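Local coordinates for protein tetraacyldisaccharide 4'-kinase (PDB 4ITN) that probably transfers the gamma-phosphate of ATP to the 4'-position of a tetraacyldisaccharide 1-phosphate, forming lipid IVA in lipid A biosynthesis, at residues Phe9-Glu14 with Lys161-Pro166; Glu228-Ser233 with Glu271-Leu276. All coordinates share one frame; numbering follows the deposited sequence.

Interaction 1. Residues Phe9-Glu14 with Lys161-Pro166; sequences FSYLYE and KDRLLP
Ser10 and Leu165 bring the two backbones within 5.7 Å (CA to CA), where the extended loop 161-166, ending in a cis peptide before Pro166, meets the first turns of helix 7-25. The helix donates a CA-H here: Ser10 CA lies 3.6 Å from Leu165 O. Ser10 suits a spot this close because its side chain is short; OG, anti to the backbone N (chi1 -174°), reaches Leu164 O in a weak hydrogen bond of 3.3 Å. Leu164 then splits its two methyls between neighbouring helix side chains. CD1 crosses Glu14 at about a right angle, 3.5 Å from CG and touching the extended chain from CB to the carboxylate carbon, while CD2 meets Tyr13 CE2 at the ring edge, 3.9 Å away. Tyr13 and Leu165 run side by side in the same direction; Tyr13 CD2 lies 3.5 Å from Leu165 O, CE2 meets Leu165 CB, and the hydroxyl bonds to Arg171 O further along the loop. With an alanine in place of Tyr13, Leu164 CD2 and Leu165 CB would probably lose the ring they rest on, and Arg171 O its hydroxyl donor. One residue before Ser10, Phe9 CB meets Pro166 CD at 3.7 Å. Leu165 lies about 6 Å, side chain to side chain, from Val46 of the predicted ATP site. Apolar packing therefore carries most of this surface contact, and the charged ends of Glu14 and Arg163 form no salt bridge.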
loop_
_atom_site.group_PDB
_atom_site.type_symbol
_atom_site.label_atom_id
_atom_site.label_comp_id
_atom_site.label_asym_id
_atom_site.label_seq_id
_atom_site.Cartn_x
_atom_site.Cartn_y
_atom_site.Cartn_z
ATOM N N PHE A 9 9.589 -22.607 -15.083
ATOM C CA PHE A 9 9.857 -22.087 -13.750
ATOM C C PHE A 9 8.546 -21.993 -12.971
ATOM O O PHE A 9 8.511 -22.210 -11.764
ATOM C CB PHE A 9 10.574 -20.741 -13.850
ATOM C CG PHE A 9 11.785 -20.779 -14.745
ATOM C CD1 PHE A 9 13.030 -21.123 -14.233
ATOM C CD2 PHE A 9 11.678 -20.498 -16.104
ATOM C CE1 PHE A 9 14.147 -21.172 -15.054
ATOM C CE2 PHE A 9 12.789 -20.546 -16.930
ATOM C CZ PHE A 9 14.026 -20.883 -16.405
ATOM N N SER A 10 7.470 -21.698 -13.695
ATOM C CA SER A 10 6.128 -21.577 -13.136
ATOM C C SER A 10 5.647 -22.879 -12.480
ATOM O O SER A 10 5.157 -22.877 -11.341
ATOM C CB SER A 10 5.169 -21.129 -14.245
ATOM O OG SER A 10 3.870 -20.853 -13.764
ATOM N N TYR A 11 5.796 -23.988 -13.201
ATOM C CA TYR A 11 5.386 -25.298 -12.689
ATOM C C TYR A 11 6.240 -25.679 -11.480
ATOM O O TYR A 11 5.721 -26.137 -10.464
ATOM C CB TYR A 11 5.477 -26.365 -13.775
ATOM C CG TYR A 11 4.515 -26.176 -14.934
ATOM C CD1 TYR A 11 3.222 -25.715 -14.723
ATOM C CD2 TYR A 11 4.902 -26.465 -16.242
ATOM C CE1 TYR A 11 2.341 -25.545 -15.783
ATOM C CE2 TYR A 11 4.032 -26.300 -17.308
ATOM C CZ TYR A 11 2.752 -25.843 -17.071
ATOM O OH TYR A 11 1.888 -25.676 -18.131
ATOM N N LEU A 12 7.548 -25.465 -11.587
ATOM C CA LEU A 12 8.443 -25.652 -10.448
ATOM C C LEU A 12 8.082 -24.768 -9.244
ATOM O O LEU A 12 7.881 -25.258 -8.128
ATOM C CB LEU A 12 9.893 -25.386 -10.868
ATOM C CG LEU A 12 10.916 -25.496 -9.733
ATOM C CD1 LEU A 12 10.912 -26.901 -9.135
ATOM C CD2 LEU A 12 12.302 -25.119 -10.235
ATOM N N TYR A 13 8.012 -23.460 -9.478
ATOM C CA TYR A 13 7.720 -22.505 -8.412
ATOM C C TYR A 13 6.457 -22.889 -7.637
ATOM O O TYR A 13 6.364 -22.702 -6.420
ATOM C CB TYR A 13 7.595 -21.089 -8.978
ATOM C CG TYR A 13 7.211 -20.046 -7.957
ATOM C CD1 TYR A 13 8.133 -19.580 -7.025
ATOM C CD2 TYR A 13 5.930 -19.506 -7.940
ATOM C CE1 TYR A 13 7.784 -18.617 -6.088
ATOM C CE2 TYR A 13 5.571 -18.547 -7.011
ATOM C CZ TYR A 13 6.501 -18.102 -6.088
ATOM O OH TYR A 13 6.134 -17.149 -5.161
ATOM N N GLU A 14 5.491 -23.457 -8.345
ATOM C CA GLU A 14 4.259 -23.891 -7.714
ATOM C C GLU A 14 4.518 -24.970 -6.664
ATOM O O GLU A 14 3.939 -24.934 -5.593
ATOM C CB GLU A 14 3.276 -24.416 -8.759
ATOM C CG GLU A 14 1.899 -24.714 -8.188
ATOM C CD GLU A 14 0.843 -24.904 -9.266
ATOM O OE1 GLU A 14 1.200 -25.332 -10.397
ATOM O OE2 GLU A 14 -0.341 -24.614 -8.974
ATOM N N LYS A 161 -7.643 -14.397 -13.323
ATOM C CA LYS A 161 -7.269 -15.076 -14.555
ATOM C C LYS A 161 -5.768 -14.956 -14.806
ATOM O O LYS A 161 -5.308 -15.094 -15.935
ATOM C CB LYS A 161 -8.052 -14.484 -15.725
ATOM C CG LYS A 161 -7.847 -12.983 -15.868
ATOM C CD LYS A 161 -9.157 -12.254 -16.093
ATOM C CE LYS A 161 -8.909 -10.888 -16.705
ATOM N NZ LYS A 161 -10.186 -10.227 -17.079
ATOM N N ASP A 162 -5.014 -14.688 -13.746
ATOM C CA ASP A 162 -3.559 -14.599 -13.826
ATOM C C ASP A 162 -2.963 -15.993 -13.578
ATOM O O ASP A 162 -3.704 -16.965 -13.408
ATOM C CB ASP A 162 -3.041 -13.589 -12.790
ATOM C CG ASP A 162 -1.735 -12.936 -13.206
ATOM O OD1 ASP A 162 -0.870 -13.628 -13.796
ATOM O OD2 ASP A 162 -1.580 -11.721 -12.942
ATOM N N ARG A 163 -1.633 -16.087 -13.567
ATOM C CA ARG A 163 -0.933 -17.354 -13.373
ATOM C C ARG A 163 0.256 -17.092 -12.463
ATOM O O ARG A 163 0.613 -15.940 -12.249
ATOM C CB ARG A 163 -0.457 -17.931 -14.713
ATOM C CG ARG A 163 -1.562 -18.283 -15.692
ATOM C CD ARG A 163 -1.007 -19.004 -16.922
ATOM N NE ARG A 163 -0.504 -20.342 -16.608
ATOM C CZ ARG A 163 -1.188 -21.471 -16.788
ATOM N NH1 ARG A 163 -2.416 -21.438 -17.292
ATOM N NH2 ARG A 163 -0.642 -22.635 -16.464
ATOM N N LEU A 164 0.869 -18.149 -11.935
ATOM C CA LEU A 164 1.984 -17.989 -11.004
ATOM C C LEU A 164 3.214 -17.405 -11.677
ATOM O O LEU A 164 3.475 -17.674 -12.850
ATOM C CB LEU A 164 2.365 -19.338 -10.390
ATOM C CG LEU A 164 1.460 -19.851 -9.278
ATOM C CD1 LEU A 164 1.554 -21.353 -9.177
ATOM C CD2 LEU A 164 1.886 -19.217 -7.976
ATOM N N LEU A 165 3.968 -16.617 -10.911
ATOM C CA LEU A 165 5.316 -16.197 -11.286
ATOM C C LEU A 165 6.094 -17.399 -11.804
ATOM O O LEU A 165 5.892 -18.515 -11.323
ATOM C CB LEU A 165 6.042 -15.645 -10.057
ATOM C CG LEU A 165 5.508 -14.350 -9.431
ATOM C CD1 LEU A 165 6.072 -14.164 -8.019
ATOM C CD2 LEU A 165 5.879 -13.166 -10.318
ATOM N N PRO A 166 6.988 -17.184 -12.781
ATOM C CA PRO A 166 7.235 -15.937 -13.512
ATOM C C PRO A 166 6.353 -15.786 -14.756
ATOM O O PRO A 166 6.361 -14.724 -15.381
ATOM C CB PRO A 166 8.714 -16.056 -13.928
ATOM C CG PRO A 166 9.272 -17.208 -13.116
ATOM C CD PRO A 166 8.107 -18.126 -12.934
#

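Interaction 2. Residues Glu228-Ser233 with Glu271-Leu276; sequences EVIAFS and EGEIYL
Ile230 pairs with Tyr275 and Ala231 with Leu276 in parallel register, the end-to-end directions 53° apart and the CA atoms closing from 5.4 Å at Val229 and Ile274 to 4.7 Å at Ala231 and Leu276. Three backbone hydrogen bonds alternate across the pair: Ile230 N to Ile274 O (3.1 Å), Leu276 N to Ile230 O (2.9 Å) and Phe232 N to Leu276 O (3.2 Å). Ile230 and Tyr275 project from one face of the sheet, side by side; Ile230 CD1 meets CZ and, at 3.8 Å, CE2 of Tyr275, whose hydroxyl bonds to Glu270 N. Strand 229-233 is an inner strand of a parallel array, pairing with both 252-257 and 275-277, and helix 238-247 packs on the face bearing Ala231 and Leu276. Ala231, with a single methyl, lets Leu245 of that helix come against this face, where Leu276 also touches it. Val229 CG1, placed anti to its own N by a chi1 of 175°, presses on Leu276 CG at 3.4 Å, tighter than usual for carbons. Phe232 turns its CG between its backbone N and carbonyl carbon (chi1 64°), which brings the ring edge to Tyr275 CB, 4.0 Å from Phe232 CE1. Glu273 OE1, near Ile230 CD1, forms a salt bridge with Lys253 NZ.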
loop_
_atom_site.group_PDB
_atom_site.type_symbol
_atom_site.label_atom_id
_atom_site.label_comp_id
_atom_site.label_asym_id
_atom_site.label_seq_id
_atom_site.Cartn_x
_atom_site.Cartn_y
_atom_site.Cartn_z
ATOM N N GLU A 228 -3.634 26.493 -15.869
ATOM C CA GLU A 228 -3.089 25.379 -16.642
ATOM C C GLU A 228 -1.869 24.824 -15.912
ATOM O O GLU A 228 -1.146 25.570 -15.261
ATOM C CB GLU A 228 -2.751 25.825 -18.068
ATOM C CG GLU A 228 -3.929 26.492 -18.770
ATOM C CD GLU A 228 -3.618 26.936 -20.184
ATOM O OE1 GLU A 228 -4.117 28.010 -20.583
ATOM O OE2 GLU A 228 -2.894 26.207 -20.898
ATOM N N VAL A 229 -1.650 23.517 -16.018
ATOM C CA VAL A 229 -0.715 22.811 -15.146
ATOM C C VAL A 229 0.357 22.047 -15.933
ATOM O O VAL A 229 0.090 21.542 -17.018
ATOM C CB VAL A 229 -1.505 21.814 -14.214
ATOM C CG1 VAL A 229 -0.571 20.965 -13.371
ATOM C CG2 VAL A 229 -2.526 22.539 -13.336
ATOM N N ILE A 230 1.574 21.984 -15.398
ATOM C CA ILE A 230 2.597 21.094 -15.934
ATOM C C ILE A 230 2.565 19.833 -15.074
ATOM O O ILE A 230 2.277 19.914 -13.881
ATOM C CB ILE A 230 3.999 21.729 -15.848
ATOM C CG1 ILE A 230 3.980 23.144 -16.435
ATOM C CG2 ILE A 230 5.032 20.871 -16.569
ATOM C CD1 ILE A 230 5.295 23.897 -16.275
ATOM N N ALA A 231 2.840 18.676 -15.671
ATOM C CA ALA A 231 2.867 17.416 -14.931
ATOM C C ALA A 231 4.056 16.555 -15.343
ATOM O O ALA A 231 4.625 16.747 -16.421
ATOM C CB ALA A 231 1.569 16.651 -15.124
ATOM N N PHE A 232 4.418 15.605 -14.484
ATOM C CA PHE A 232 5.555 14.720 -14.729
ATOM C C PHE A 232 5.506 13.466 -13.831
ATOM O O PHE A 232 4.790 13.450 -12.829
ATOM C CB PHE A 232 6.868 15.489 -14.535
ATOM C CG PHE A 232 7.081 15.982 -13.132
ATOM C CD1 PHE A 232 6.563 17.205 -12.724
ATOM C CD2 PHE A 232 7.795 15.217 -12.216
ATOM C CE1 PHE A 232 6.753 17.654 -11.431
ATOM C CE2 PHE A 232 7.988 15.660 -10.925
ATOM C CZ PHE A 232 7.468 16.881 -10.535
ATOM N N SER A 233 6.198 12.410 -14.262
ATOM C CA SER A 233 6.282 11.149 -13.528
ATOM C C SER A 233 7.545 10.385 -13.926
ATOM O O SER A 233 8.096 10.618 -15.000
ATOM C CB SER A 233 5.046 10.295 -13.797
ATOM O OG SER A 233 3.867 11.071 -13.691
ATOM N N GLU A 271 9.397 29.269 -10.652
ATOM C CA GLU A 271 8.665 30.163 -9.760
ATOM C C GLU A 271 7.336 30.584 -10.409
ATOM O O GLU A 271 7.314 31.098 -11.532
ATOM C CB GLU A 271 9.524 31.411 -9.493
ATOM C CG GLU A 271 8.942 32.440 -8.542
ATOM C CD GLU A 271 9.825 33.675 -8.413
ATOM O OE1 GLU A 271 10.490 34.052 -9.408
ATOM O OE2 GLU A 271 9.872 34.270 -7.311
ATOM N N GLY A 272 6.226 30.318 -9.727
ATOM C CA GLY A 272 4.938 30.815 -10.175
ATOM C C GLY A 272 4.117 29.893 -11.065
ATOM O O GLY A 272 2.961 30.191 -11.365
ATOM N N GLU A 273 4.705 28.788 -11.503
ATOM C CA GLU A 273 3.955 27.806 -12.272
ATOM C C GLU A 273 3.423 26.777 -11.285
ATOM O O GLU A 273 3.798 26.809 -10.118
ATOM C CB GLU A 273 4.835 27.162 -13.350
ATOM C CG GLU A 273 5.315 28.148 -14.436
ATOM C CD GLU A 273 4.282 28.364 -15.539
ATOM O OE1 GLU A 273 3.400 27.491 -15.705
ATOM O OE2 GLU A 273 4.356 29.397 -16.247
ATOM N N ILE A 274 2.549 25.880 -11.741
ATOM C CA ILE A 274 1.991 24.831 -10.875
ATOM C C ILE A 274 2.271 23.440 -11.452
ATOM O O ILE A 274 2.090 23.210 -12.653
ATOM C CB ILE A 274 0.465 25.026 -10.639
ATOM C CG1 ILE A 274 0.200 26.354 -9.913
ATOM C CG2 ILE A 274 -0.132 23.856 -9.846
ATOM C CD1 ILE A 274 0.874 26.461 -8.533
ATOM N N TYR A 275 2.726 22.525 -10.596
ATOM C CA TYR A 275 3.119 21.179 -11.012
ATOM C C TYR A 275 2.264 20.102 -10.343
ATOM O O TYR A 275 1.879 20.239 -9.184
ATOM C CB TYR A 275 4.600 20.931 -10.686
ATOM C CG TYR A 275 5.546 21.850 -11.431
ATOM C CD1 TYR A 275 5.788 23.141 -10.979
ATOM C CD2 TYR A 275 6.194 21.427 -12.581
ATOM C CE1 TYR A 275 6.646 23.992 -11.656
ATOM C CE2 TYR A 275 7.057 22.276 -13.274
ATOM C CZ TYR A 275 7.277 23.558 -12.801
ATOM O OH TYR A 275 8.126 24.410 -13.469
ATOM N N LEU A 276 1.965 19.040 -11.085
ATOM C CA LEU A 276 1.352 17.847 -10.518
ATOM C C LEU A 276 2.296 16.677 -10.760
ATOM O O LEU A 276 2.821 16.521 -11.868
ATOM C CB LEU A 276 -0.007 17.561 -11.160
ATOM C CG LEU A 276 -1.120 18.584 -10.936
ATOM C CD1 LEU A 276 -2.459 18.025 -11.402
ATOM C CD2 LEU A 276 -1.180 18.937 -9.471
#

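In the fold
Interaction 1 closes before interaction 2 opens along the chain, and the two lie far apart: their centres are about 42 Å from each other and their nearest atoms about 23 Å. They share no helix or strand. The 9-14 and 161-166 pair joins the N-terminal helix 7-25 to the loop between strands 150-155 and 182-185, at the surface and near the predicted ATP site of this P-loop kinase family. The buried 228-233 and 271-276 contact pairs strands 229-233 and 275-277, with 252-257 beside the first and 291-300 beside the second, away from that site. One contact thus sets a loop against a helix near the predicted nucleotide site; the other is internal strand pairing in a separate part of the chain.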